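Local coordinates for protein beta-lactamase (Chitinophaga pinensis, PDB 6N36) that probably hydrolyses the beta-lactam ring of antibiotics, as a metallo-beta-lactamase-fold enzyme that binds two zinc ions, at residues A[228-233]-A[245-250]. Sequence-based numbering, arbitrary orientation.
Sequences GQYELH and AAFSDR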
ATOM      1  N   GLY A 228      -5.978  -2.931  10.648  1.00 26.71           N
ATOM      2  CA  GLY A 228      -5.635  -3.760  11.826  1.00 29.00           C
ATOM      3  C   GLY A 228      -4.126  -3.867  12.000  1.00 29.11           C
ATOM      4  O   GLY A 228      -3.660  -4.102  13.152  1.00 31.32           O
ATOM      5  N   GLN A 229      -3.355  -3.720  10.918  1.00 25.63           N
ATOM      6  CA  GLN A 229      -1.885  -3.877  10.977  1.00 25.02           C
ATOM      7  C   GLN A 229      -1.273  -2.758  11.814  1.00 25.12           C
ATOM      8  O   GLN A 229      -0.209  -2.992  12.389  1.00 28.15           O
ATOM      9  CB  GLN A 229      -1.310  -3.920   9.565  1.00 24.84           C
ATOM     10  CG  GLN A 229      -1.662  -5.249   8.935  1.00 25.49           C
ATOM     11  CD  GLN A 229      -1.234  -5.373   7.511  1.00 27.23           C
ATOM     12  OE1 GLN A 229      -1.162  -4.374   6.783  1.00 27.10           O
ATOM     13  NE2 GLN A 229      -1.044  -6.641   7.131  1.00 30.37           N
ATOM     14  N   TYR A 230      -1.872  -1.564  11.850  1.00 23.21           N
ATOM     15  CA  TYR A 230      -1.315  -0.389  12.572  1.00 24.56           C
ATOM     16  C   TYR A 230      -2.344   0.167  13.541  1.00 25.70           C
ATOM     17  O   TYR A 230      -2.081   1.246  14.051  1.00 26.94           O
ATOM     18  CB  TYR A 230      -0.774   0.670  11.622  1.00 24.08           C
ATOM     19  CG  TYR A 230      -1.763   1.365  10.725  1.00 23.42           C
ATOM     20  CD1 TYR A 230      -2.407   0.715   9.687  1.00 22.86           C
ATOM     21  CD2 TYR A 230      -2.052   2.709  10.905  1.00 24.52           C
ATOM     22  CE1 TYR A 230      -3.274   1.370   8.826  1.00 24.32           C
ATOM     23  CE2 TYR A 230      -2.944   3.371  10.077  1.00 24.65           C
ATOM     24  CZ  TYR A 230      -3.563   2.706   9.029  1.00 23.38           C
ATOM     25  OH  TYR A 230      -4.449   3.320   8.185  1.00 23.85           O
ATOM     26  N   GLU A 231      -3.429  -0.568  13.801  1.00 26.25           N
ATOM     27  CA  GLU A 231      -4.459  -0.200  14.810  1.00 27.23           C
ATOM     28  C   GLU A 231      -5.020   1.190  14.495  1.00 27.58           C
ATOM     29  O   GLU A 231      -5.186   2.006  15.407  1.00 26.95           O
ATOM     30  CB  GLU A 231      -3.833  -0.355  16.195  1.00 31.27           C
ATOM     31  CG  GLU A 231      -3.573  -1.810  16.517  1.00 34.71           C
ATOM     32  CD  GLU A 231      -4.762  -2.600  17.039  1.00 41.72           C
ATOM     33  OE1 GLU A 231      -5.941  -2.336  16.645  1.00 43.53           O
ATOM     34  OE2 GLU A 231      -4.513  -3.473  17.895  1.00 49.83           O
ATOM     35  N   LEU A 232      -5.340   1.472  13.222  1.00 25.05           N
ATOM     36  CA  LEU A 232      -5.945   2.759  12.826  1.00 25.35           C
ATOM     37  C   LEU A 232      -7.050   3.168  13.803  1.00 25.75           C
ATOM     38  O   LEU A 232      -7.036   4.316  14.174  1.00 26.60           O
ATOM     39  CB  LEU A 232      -6.534   2.661  11.414  1.00 24.29           C
ATOM     40  CG  LEU A 232      -7.340   3.858  10.919  1.00 24.56           C
ATOM     41  CD1 LEU A 232      -6.526   5.134  10.918  1.00 24.06           C
ATOM     42  CD2 LEU A 232      -7.898   3.540   9.527  1.00 25.58           C
ATOM     43  N   HIS A 233      -7.981   2.270  14.105  1.00 27.08           N
ATOM     44  CA  HIS A 233      -9.252   2.639  14.773  1.00 27.97           C
ATOM     45  C   HIS A 233      -9.026   2.739  16.269  1.00 31.34           C
ATOM     46  O   HIS A 233      -9.927   3.312  16.912  1.00 34.79           O
ATOM     47  CB  HIS A 233     -10.339   1.646  14.428  1.00 28.49           C
ATOM     48  CG  HIS A 233     -10.586   1.705  12.964  1.00 28.82           C
ATOM     49  ND1 HIS A 233     -11.050   2.843  12.370  1.00 28.75           N
ATOM     50  CD2 HIS A 233     -10.401   0.784  12.006  1.00 28.78           C
ATOM     51  CE1 HIS A 233     -11.143   2.628  11.059  1.00 28.73           C
ATOM     52  NE2 HIS A 233     -10.735   1.373  10.814  1.00 26.70           N
ATOM     53  N   ALA A 245       0.776  13.131  15.638  1.00 30.55           N
ATOM     54  CA  ALA A 245       1.364  12.244  16.677  1.00 32.50           C
ATOM     55  C   ALA A 245       0.494  11.023  16.970  1.00 30.96           C
ATOM     56  O   ALA A 245       1.012  10.043  17.549  1.00 31.06           O
ATOM     57  CB  ALA A 245       1.606  13.021  17.935  1.00 34.59           C
ATOM     58  N   ALA A 246      -0.774  11.029  16.591  1.00 29.15           N
ATOM     59  CA  ALA A 246      -1.635   9.840  16.713  1.00 29.78           C
ATOM     60  C   ALA A 246      -0.978   8.658  15.988  1.00 28.40           C
ATOM     61  O   ALA A 246      -1.230   7.493  16.414  1.00 29.66           O
ATOM     62  CB  ALA A 246      -2.990  10.085  16.162  1.00 29.88           C
ATOM     63  N   PHE A 247      -0.110   8.924  15.003  1.00 27.14           N
ATOM     64  CA  PHE A 247       0.523   7.849  14.184  1.00 25.72           C
ATOM     65  C   PHE A 247       2.005   7.660  14.529  1.00 26.19           C
ATOM     66  O   PHE A 247       2.734   6.954  13.835  1.00 26.31           O
ATOM     67  CB  PHE A 247       0.263   8.085  12.697  1.00 24.27           C
ATOM     68  CG  PHE A 247      -1.197   8.003  12.377  1.00 24.61           C
ATOM     69  CD1 PHE A 247      -1.829   6.782  12.307  1.00 25.26           C
ATOM     70  CD2 PHE A 247      -1.955   9.158  12.237  1.00 25.84           C
ATOM     71  CE1 PHE A 247      -3.202   6.710  12.086  1.00 25.10           C
ATOM     72  CE2 PHE A 247      -3.322   9.076  12.000  1.00 25.94           C
ATOM     73  CZ  PHE A 247      -3.931   7.848  11.927  1.00 25.72           C
ATOM     74  N   SER A 248       2.454   8.287  15.618  1.00 28.20           N
ATOM     75  CA  SER A 248       3.785   8.019  16.206  1.00 28.74           C
ATOM     76  C   SER A 248       3.634   6.770  17.069  1.00 29.59           C
ATOM     77  O   SER A 248       2.884   6.816  18.091  1.00 30.79           O
ATOM     78  CB  SER A 248       4.262   9.208  17.004  1.00 31.80           C
ATOM     79  OG  SER A 248       5.529   8.926  17.612  1.00 32.77           O
ATOM     80  N   ASP A 249       4.270   5.664  16.682  1.00 28.10           N
ATOM     81  CA  ASP A 249       4.040   4.369  17.362  1.00 28.48           C
ATOM     82  C   ASP A 249       5.150   3.406  16.984  1.00 28.58           C
ATOM     83  O   ASP A 249       4.852   2.352  16.352  1.00 27.64           O
ATOM     84  CB  ASP A 249       2.666   3.787  17.016  1.00 28.57           C
ATOM     85  CG  ASP A 249       2.410   2.427  17.630  1.00 30.68           C
ATOM     86  OD1 ASP A 249       2.970   2.187  18.714  1.00 32.15           O
ATOM     87  OD2 ASP A 249       1.675   1.612  17.007  1.00 31.58           O
ATOM     88  N   ARG A 250       6.380   3.706  17.387  1.00 28.87           N
ATOM     89  CA  ARG A 250       7.500   2.797  17.092  1.00 29.21           C
ATOM     90  C   ARG A 250       7.269   1.433  17.758  1.00 28.94           C
ATOM     91  O   ARG A 250       7.573   0.409  17.156  1.00 27.01           O
ATOM     92  CB  ARG A 250       8.840   3.380  17.529  1.00 31.14           C
ATOM     93  CG  ARG A 250      10.012   2.503  17.156  1.00 30.51           C
ATOM     94  CD  ARG A 250      10.288   2.428  15.678  1.00 30.92           C
ATOM     95  NE  ARG A 250      11.009   1.216  15.360  1.00 30.73           N
ATOM     96  CZ  ARG A 250      11.745   1.036  14.272  1.00 30.58           C
ATOM     97  NH1 ARG A 250      11.954   2.051  13.451  1.00 31.21           N
ATOM     98  NH2 ARG A 250      12.303  -0.140  14.059  1.00 30.90           N
TER
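Tyr230 offers its carbonyl O to Lys235 NZ, and the same ammonium forms a salt bridge with Asp249 OD2, so one lysine ties both segments together. Apart from this link, the direct contact between the segments is purely apolar. Phe247 has CG anti to its carbonyl carbon (chi1 -64°), which carries the far rim of the ring to the other segment. There its CE1 meets Tyr230 CE2 at 3.9 Å, arriving at the edge of the tyrosine ring and near its plane, while CE2 approaches the phenylalanine obliquely. Leu232 adds one methyl: CD1 sits at the edge of the Phe247 ring, 3.9 Å from both CE1 and CZ. Leu232 N lies 4.2 Å above the plane of the Tyr230 ring, toward its rim. Phe23 touches both Leu232 and Phe247, and Leu223 both rings, so the cluster packs against strands 23-26 and 221-223 of the metallo-beta-lactamase fold, with the side chain of Tyr230 about 11 Å from a bound zinc ion. With no hydrogen bond passing directly between the segments, their mutual fit rests on hydrophobic burial and shape, and the polar link is supplied through a third residue.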